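Local atomic coordinates of heme oxygenase 1 (Synechocystis sp., PDB entry 1WE1), a protein that catalyses the oxygen-dependent opening of the heme ring to biliverdin IXalpha, carbon monoxide and ferrous iron, a reaction that probably supplies the photosynthetic antenna chromophores. Residues G130-G135 with K165-T170; S7-G12 with Q173-L178. All blocks are in the same frame, centred on the assembly; numbering follows the deposited sequence.

Contact 1: G130-G135 with K165-T170; sequences GDLSGG and KAFKNT. With HEM (protoporphyrin IX containing Fe), chain H; PO4 (phosphate ion), chain E.
The glycine-rich distal helix of heme oxygenase, which passes over the iron, meets helix 164-176 here through Leu132 and Ser133 on one side and Phe167 and Lys168 on the other. The short segments run nearly antiparallel, at 151°, with their axes 10.6 Å apart. At that spacing the backbones stay apart and side chains make the touches. Leu132 CD2 comes up to the edge of the Phe167 ring, near its plane, and lies 3.5 Å from Phe167 CD2. The two side chains cross at about a right angle. The polar half is built on Lys168. Its CG is anti to the backbone N (chi1 -162°) and the rest of the chain is extended, which carries the ammonium out to the heme edge. There Lys168 NZ donates to the propionate oxygen HEM O1D at 3.0 Å. It also makes a weak bond of 2.8 Å to Ser133 OG. A further bond of 3.2 Å runs from Lys168 NZ to phosphate O3. Ser133 OG has its main partner inside its own helix, Leu129 O. The phosphate probably comes from the crystallisation liquor, and Lys165 NZ holds it too. On the heme face of segment 130-135 the backbone itself makes the contact. Gly130 CA sits 3.3 Å from HEM C4A, and Gly130 O accepts a bond of 3.1 Å from the iron-bound water O. His17 is the axial protein ligand of the iron. Helix 120-146 thus lies between the porphyrin and helix 164-176, while Phe71 meets the Phe167 ring edge-to-face and Glu73 and Leu74 also touch it.

Contact 2: S7-G12 with Q173-L178; sequences SQLREG and QAMNDL. With HEM (protoporphyrin IX containing Fe), chain H.
Leu9 and Met175 carry most of this contact, each burying about 30 Å² against the other segment. Leu9 CD1 meets Met175 SD at 3.8 Å. The touch is thus between a methyl branch and the thioether sulfur, and the two side chains cross at about a right angle. Met175 is bent at its last torsion (chi3 -74°), which turns CE off the line of the chain and leaves SD to face the leucine. Met175 also touches Leu5 and Ala6 of helix 5-12. Both residues reach further inward. Tyr125 of helix 120-146, a heme-binding residue, touches both of them, and Val189 and Ala192 of helix 182-205 pack on Leu9. Asn176 adds a smaller polar fringe. Its OD1 comes within 4.5 Å of Ser7 N and accepts a weak hydrogen bond from Ala6 N, close to the start of helix 5-12. The next residue after Leu9, Arg10, points to another side of the helix and reaches the heme. Its chain is extended from CG to NE, and Arg10 NH1 donates to the propionate oxygen HEM O2A at 2.7 Å, with an N-H...O angle of 135°. The carboxylate carbon of that propionate lies at the guanidinium edge, in its plane. Arg10 NH2 makes a weak, long bond of 3.5 Å to HEM O2D of the other propionate. The contact between segments is therefore mainly apolar and small. It joins helix 5-12 to the C-terminal part of helix 164-176, while Arg10 turns to the heme and its charge probably offsets part of that of the propionates.

How the contacts relate
Both contacts use helix 164-176 and both touch the heme, but neither is deep core; each is partly buried. Contact 1 lies about 13 Å from the centre of the chain and contact 2 about 18 Å, measured between centres. The earlier part of the helix faces helix 120-146 in contact 1; the later part faces helix 5-12 in contact 2. Contact 1 buries about twice the surface and mixes an apolar pair with a weak polar link between segments. In contact 2 the packing is mostly apolar. Lys168 of contact 1 and Arg10 of contact 2, from two different helices, both bond to the heme propionates; Arg172 and Tyr125 also hydrogen-bond to the heme.

Contact 1: G130-G135 with K165-T170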
loop_
_atom_site.group_PDB
_atom_site.type_symbol
_atom_site.label_atom_id
_atom_site.label_comp_id
_atom_site.label_asym_id
_atom_site.label_seq_id
_atom_site.Cartn_x
_atom_site.Cartn_y
_atom_site.Cartn_z
ATOM N N GLY A 130 0.404 4.851 5.495
ATOM C CA GLY A 130 1.295 5.360 4.466
ATOM C C GLY A 130 0.484 5.984 3.342
ATOM O O GLY A 130 0.848 7.034 2.812
ATOM N N ASP A 131 -0.616 5.325 2.976
ATOM C CA ASP A 131 -1.508 5.822 1.933
ATOM C C ASP A 131 -2.035 7.185 2.362
ATOM O O ASP A 131 -2.180 8.108 1.559
ATOM C CB ASP A 131 -2.725 4.904 1.756
ATOM C CG ASP A 131 -2.367 3.534 1.237
ATOM O OD1 ASP A 131 -1.395 3.416 0.462
ATOM O OD2 ASP A 131 -3.084 2.574 1.584
ATOM N N LEU A 132 -2.334 7.281 3.649
ATOM C CA LEU A 132 -2.888 8.480 4.227
ATOM C C LEU A 132 -1.901 9.624 4.228
ATOM O O LEU A 132 -2.275 10.761 3.977
ATOM C CB LEU A 132 -3.347 8.176 5.653
ATOM C CG LEU A 132 -4.531 8.939 6.242
ATOM C CD1 LEU A 132 -5.716 8.941 5.286
ATOM C CD2 LEU A 132 -4.915 8.271 7.541
ATOM N N SER A 133 -0.637 9.322 4.485
ATOM C CA SER A 133 0.390 10.356 4.563
ATOM C C SER A 133 1.050 10.760 3.250
ATOM O O SER A 133 1.407 11.932 3.070
ATOM C CB SER A 133 1.478 9.918 5.538
ATOM O OG SER A 133 0.917 9.522 6.772
ATOM N N GLY A 134 1.233 9.793 2.350
ATOM C CA GLY A 134 1.867 10.083 1.071
ATOM C C GLY A 134 0.890 10.224 -0.084
ATOM O O GLY A 134 1.236 10.736 -1.145
ATOM N N GLY A 135 -0.336 9.771 0.140
ATOM C CA GLY A 135 -1.375 9.830 -0.873
ATOM C C GLY A 135 -1.445 11.056 -1.765
ATOM O O GLY A 135 -1.644 10.929 -2.975
ATOM N N LYS A 165 -6.165 14.736 8.352
ATOM C CA LYS A 165 -5.154 14.977 9.374
ATOM C C LYS A 165 -5.752 14.597 10.720
ATOM O O LYS A 165 -5.063 14.071 11.596
ATOM C CB LYS A 165 -4.743 16.452 9.392
ATOM C CG LYS A 165 -3.703 16.838 8.349
ATOM C CD LYS A 165 -2.301 16.394 8.768
ATOM C CE LYS A 165 -1.253 16.873 7.779
ATOM N NZ LYS A 165 0.126 16.593 8.245
ATOM N N ALA A 166 -7.045 14.864 10.875
ATOM C CA ALA A 166 -7.750 14.540 12.106
ATOM C C ALA A 166 -7.950 13.035 12.194
ATOM O O ALA A 166 -8.062 12.484 13.290
ATOM C CB ALA A 166 -9.100 15.255 12.153
ATOM N N PHE A 167 -8.013 12.368 11.043
ATOM C CA PHE A 167 -8.181 10.925 11.056
ATOM C C PHE A 167 -6.842 10.294 11.376
ATOM O O PHE A 167 -6.768 9.295 12.087
ATOM C CB PHE A 167 -8.658 10.380 9.713
ATOM C CG PHE A 167 -8.875 8.884 9.727
ATOM C CD1 PHE A 167 -10.116 8.348 10.058
ATOM C CD2 PHE A 167 -7.814 8.010 9.507
ATOM C CE1 PHE A 167 -10.295 6.964 10.177
ATOM C CE2 PHE A 167 -7.986 6.630 9.624
ATOM C CZ PHE A 167 -9.230 6.109 9.962
ATOM N N LYS A 168 -5.780 10.884 10.845
ATOM C CA LYS A 168 -4.443 10.362 11.074
ATOM C C LYS A 168 -4.126 10.351 12.574
ATOM O O LYS A 168 -3.320 9.553 13.040
ATOM C CB LYS A 168 -3.416 11.192 10.291
ATOM C CG LYS A 168 -2.067 10.509 10.095
ATOM C CD LYS A 168 -1.104 11.360 9.252
ATOM C CE LYS A 168 0.325 10.808 9.321
ATOM N NZ LYS A 168 1.344 11.643 8.605
ATOM N N ASN A 169 -4.769 11.231 13.337
ATOM C CA ASN A 169 -4.540 11.266 14.782
ATOM C C ASN A 169 -5.375 10.200 15.475
ATOM O O ASN A 169 -4.863 9.430 16.285
ATOM C CB ASN A 169 -4.875 12.640 15.359
ATOM C CG ASN A 169 -3.812 13.675 15.044
ATOM O OD1 ASN A 169 -2.612 13.414 15.194
ATOM N ND2 ASN A 169 -4.241 14.861 14.616
ATOM N N THR A 170 -6.663 10.158 15.157
ATOM C CA THR A 170 -7.529 9.153 15.740
ATOM C C THR A 170 -6.845 7.799 15.547
ATOM O O THR A 170 -6.814 6.969 16.463
ATOM C CB THR A 170 -8.900 9.115 15.036
ATOM O OG1 THR A 170 -9.566 10.375 15.211
ATOM C CG2 THR A 170 -9.765 7.983 15.600
HETATM C CHA HEM H . 4.939 8.220 5.759
HETATM C CHB HEM H . 4.409 3.682 4.167
HETATM C CHC HEM H . 6.950 4.945 0.230
HETATM C CHD HEM H . 6.024 9.550 1.207
HETATM C C1A HEM H . 4.676 6.832 5.769
HETATM C C2A HEM H . 4.171 6.054 6.889
HETATM C C3A HEM H . 4.068 4.762 6.454
HETATM C C4A HEM H . 4.449 4.777 5.034
HETATM C CMA HEM H . 3.636 3.546 7.216
HETATM C CAA HEM H . 3.777 6.603 8.252
HETATM C CBA HEM H . 4.953 6.941 9.201
HETATM C CGA HEM H . 4.562 7.431 10.472
HETATM O O1A HEM H . 4.606 6.578 11.444
HETATM O O2A HEM H . 4.184 8.602 10.673
HETATM C C1B HEM H . 5.098 3.608 2.946
HETATM C C2B HEM H . 5.341 2.374 2.200
HETATM C C3B HEM H . 6.004 2.735 1.063
HETATM C C4B HEM H . 6.231 4.175 1.163
HETATM C CMB HEM H . 4.891 1.005 2.646
HETATM C CAB HEM H . 6.400 1.881 -0.126
HETATM C CBB HEM H . 7.439 0.775 0.198
HETATM C C1C HEM H . 6.853 6.307 0.092
HETATM C C2C HEM H . 7.266 7.077 -1.072
HETATM C C3C HEM H . 7.216 8.367 -0.681
HETATM C C4C HEM H . 6.495 8.409 0.571
HETATM C CMC HEM H . 7.655 6.483 -2.412
HETATM C CAC HEM H . 7.823 9.575 -1.397
HETATM C CBC HEM H . 6.803 10.204 -2.389
HETATM C C1D HEM H . 5.615 9.618 2.561
HETATM C C2D HEM H . 5.344 10.863 3.275
HETATM C C3D HEM H . 4.996 10.490 4.534
HETATM C C4D HEM H . 5.115 9.013 4.603
HETATM C CMD HEM H . 5.472 12.213 2.645
HETATM C CAD HEM H . 4.566 11.331 5.712
HETATM C CBD HEM H . 5.776 11.666 6.693
HETATM C CGD HEM H . 5.351 12.205 7.931
HETATM O O1D HEM H . 4.334 11.704 8.543
HETATM O O2D HEM H . 5.967 13.180 8.451
HETATM N NA HEM H . 4.858 6.039 4.661
HETATM N NB HEM H . 5.636 4.698 2.300
HETATM N NC HEM H . 6.333 7.150 1.090
HETATM N ND HEM H . 5.426 8.512 3.387
HETATM FE FE HEM H . 5.572 6.608 2.876
HETATM P P PO4 E . 1.135 15.125 11.273
HETATM O O1 PO4 E . 1.677 15.523 12.601
HETATM O O2 PO4 E . -0.350 15.133 11.321
HETATM O O3 PO4 E . 1.612 13.758 10.932
HETATM O O4 PO4 E . 1.604 16.087 10.240
HETATM O O HOH W 1 3.865 6.681 2.308
#

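Contact 2: S7-G12 with Q173-L178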
loop_
_atom_site.group_PDB
_atom_site.type_symbol
_atom_site.label_atom_id
_atom_site.label_comp_id
_atom_site.label_asym_id
_atom_site.label_seq_id
_atom_site.Cartn_x
_atom_site.Cartn_y
_atom_site.Cartn_z
ATOM N N SER A 7 4.617 5.539 18.012
ATOM C CA SER A 7 5.953 6.105 17.861
ATOM C C SER A 7 6.993 5.021 17.624
ATOM O O SER A 7 8.032 5.266 17.005
ATOM C CB SER A 7 6.318 6.923 19.099
ATOM O OG SER A 7 5.463 8.051 19.201
ATOM N N GLN A 8 6.711 3.824 18.121
ATOM C CA GLN A 8 7.620 2.709 17.943
ATOM C C GLN A 8 7.611 2.263 16.479
ATOM O O GLN A 8 8.653 1.949 15.915
ATOM C CB GLN A 8 7.235 1.566 18.887
ATOM C CG GLN A 8 7.452 1.931 20.358
ATOM C CD GLN A 8 7.246 0.759 21.299
ATOM O OE1 GLN A 8 7.878 -0.291 21.151
ATOM N NE2 GLN A 8 6.362 0.933 22.280
ATOM N N LEU A 9 6.438 2.247 15.857
ATOM C CA LEU A 9 6.359 1.868 14.450
ATOM C C LEU A 9 7.018 2.959 13.618
ATOM O O LEU A 9 7.835 2.670 12.751
ATOM C CB LEU A 9 4.903 1.684 14.009
ATOM C CG LEU A 9 4.346 0.299 14.345
ATOM C CD1 LEU A 9 2.851 0.282 14.165
ATOM C CD2 LEU A 9 5.012 -0.742 13.478
ATOM N N ARG A 10 6.689 4.214 13.910
ATOM C CA ARG A 10 7.264 5.318 13.162
ATOM C C ARG A 10 8.787 5.349 13.227
ATOM O O ARG A 10 9.456 5.452 12.204
ATOM C CB ARG A 10 6.699 6.663 13.637
ATOM C CG ARG A 10 7.253 7.857 12.847
ATOM C CD ARG A 10 6.611 9.177 13.239
ATOM N NE ARG A 10 7.309 10.319 12.645
ATOM C CZ ARG A 10 7.232 10.675 11.364
ATOM N NH1 ARG A 10 6.478 9.983 10.519
ATOM N NH2 ARG A 10 7.910 11.730 10.922
ATOM N N GLU A 11 9.349 5.271 14.420
ATOM C CA GLU A 11 10.798 5.299 14.515
ATOM C C GLU A 11 11.367 3.992 13.997
ATOM O O GLU A 11 12.406 3.978 13.346
ATOM C CB GLU A 11 11.241 5.531 15.964
ATOM C CG GLU A 11 10.869 6.904 16.509
ATOM C CD GLU A 11 11.523 8.046 15.730
ATOM O OE1 GLU A 11 12.769 8.040 15.591
ATOM O OE2 GLU A 11 10.792 8.953 15.266
ATOM N N GLY A 12 10.663 2.899 14.272
ATOM C CA GLY A 12 11.112 1.576 13.859
ATOM C C GLY A 12 11.169 1.252 12.373
ATOM O O GLY A 12 11.881 0.330 11.974
ATOM N N GLN A 173 -3.640 7.434 17.657
ATOM C CA GLN A 173 -4.203 7.341 18.995
ATOM C C GLN A 173 -4.700 5.916 19.196
ATOM O O GLN A 173 -4.338 5.250 20.171
ATOM C CB GLN A 173 -5.371 8.331 19.134
ATOM C CG GLN A 173 -6.099 8.303 20.479
ATOM C CD GLN A 173 -5.188 8.651 21.644
ATOM O OE1 GLN A 173 -4.526 9.693 21.641
ATOM N NE2 GLN A 173 -5.149 7.780 22.648
ATOM N N ALA A 174 -5.524 5.456 18.259
ATOM C CA ALA A 174 -6.076 4.111 18.315
ATOM C C ALA A 174 -4.980 3.099 18.625
ATOM O O ALA A 174 -5.150 2.233 19.480
ATOM C CB ALA A 174 -6.746 3.769 16.998
ATOM N N MET A 175 -3.851 3.220 17.937
ATOM C CA MET A 175 -2.730 2.317 18.157
ATOM C C MET A 175 -2.156 2.443 19.568
ATOM O O MET A 175 -1.807 1.440 20.193
ATOM C CB MET A 175 -1.621 2.587 17.137
ATOM C CG MET A 175 -1.953 2.188 15.710
ATOM S SD MET A 175 -0.469 2.073 14.674
ATOM C CE MET A 175 -0.061 3.813 14.438
ATOM N N ASN A 176 -2.058 3.679 20.058
ATOM C CA ASN A 176 -1.518 3.956 21.386
ATOM C C ASN A 176 -2.409 3.503 22.541
ATOM O O ASN A 176 -1.998 3.551 23.702
ATOM C CB ASN A 176 -1.222 5.449 21.526
ATOM C CG ASN A 176 -0.110 5.904 20.605
ATOM O OD1 ASN A 176 1.009 5.388 20.656
ATOM N ND2 ASN A 176 -0.413 6.875 19.750
ATOM N N ASP A 177 -3.628 3.072 22.224
ATOM C CA ASP A 177 -4.551 2.595 23.246
ATOM C C ASP A 177 -4.808 1.107 23.054
ATOM O O ASP A 177 -5.843 0.586 23.473
ATOM C CB ASP A 177 -5.888 3.350 23.187
ATOM C CG ASP A 177 -5.727 4.856 23.339
ATOM O OD1 ASP A 177 -4.841 5.293 24.110
ATOM O OD2 ASP A 177 -6.499 5.606 22.696
ATOM N N LEU A 178 -3.860 0.423 22.421
ATOM C CA LEU A 178 -3.985 -1.010 22.165
ATOM C C LEU A 178 -3.571 -1.863 23.358
ATOM O O LEU A 178 -2.504 -1.662 23.940
ATOM C CB LEU A 178 -3.145 -1.402 20.944
ATOM C CG LEU A 178 -3.879 -1.639 19.621
ATOM C CD1 LEU A 178 -4.921 -0.561 19.385
ATOM C CD2 LEU A 178 -2.862 -1.673 18.491
HETATM C CHA HEM H . 4.939 8.220 5.759
HETATM C CHB HEM H . 4.409 3.682 4.167
HETATM C CHC HEM H . 6.950 4.945 0.230
HETATM C CHD HEM H . 6.024 9.550 1.207
HETATM C C1A HEM H . 4.676 6.832 5.769
HETATM C C2A HEM H . 4.171 6.054 6.889
HETATM C C3A HEM H . 4.068 4.762 6.454
HETATM C C4A HEM H . 4.449 4.777 5.034
HETATM C CMA HEM H . 3.636 3.546 7.216
HETATM C CAA HEM H . 3.777 6.603 8.252
HETATM C CBA HEM H . 4.953 6.941 9.201
HETATM C CGA HEM H . 4.562 7.431 10.472
HETATM O O1A HEM H . 4.606 6.578 11.444
HETATM O O2A HEM H . 4.184 8.602 10.673
HETATM C C1B HEM H . 5.098 3.608 2.946
HETATM C C2B HEM H . 5.341 2.374 2.200
HETATM C C3B HEM H . 6.004 2.735 1.063
HETATM C C4B HEM H . 6.231 4.175 1.163
HETATM C CMB HEM H . 4.891 1.005 2.646
HETATM C CAB HEM H . 6.400 1.881 -0.126
HETATM C CBB HEM H . 7.439 0.775 0.198
HETATM C C1C HEM H . 6.853 6.307 0.092
HETATM C C2C HEM H . 7.266 7.077 -1.072
HETATM C C3C HEM H . 7.216 8.367 -0.681
HETATM C C4C HEM H . 6.495 8.409 0.571
HETATM C CMC HEM H . 7.655 6.483 -2.412
HETATM C CAC HEM H . 7.823 9.575 -1.397
HETATM C CBC HEM H . 6.803 10.204 -2.389
HETATM C C1D HEM H . 5.615 9.618 2.561
HETATM C C2D HEM H . 5.344 10.863 3.275
HETATM C C3D HEM H . 4.996 10.490 4.534
HETATM C C4D HEM H . 5.115 9.013 4.603
HETATM C CMD HEM H . 5.472 12.213 2.645
HETATM C CAD HEM H . 4.566 11.331 5.712
HETATM C CBD HEM H . 5.776 11.666 6.693
HETATM C CGD HEM H . 5.351 12.205 7.931
HETATM O O1D HEM H . 4.334 11.704 8.543
HETATM O O2D HEM H . 5.967 13.180 8.451
HETATM N NA HEM H . 4.858 6.039 4.661
HETATM N NB HEM H . 5.636 4.698 2.300
HETATM N NC HEM H . 6.333 7.150 1.090
HETATM N ND HEM H . 5.426 8.512 3.387
HETATM FE FE HEM H . 5.572 6.608 2.876
HETATM O O HOH W 1 3.865 6.681 2.308
#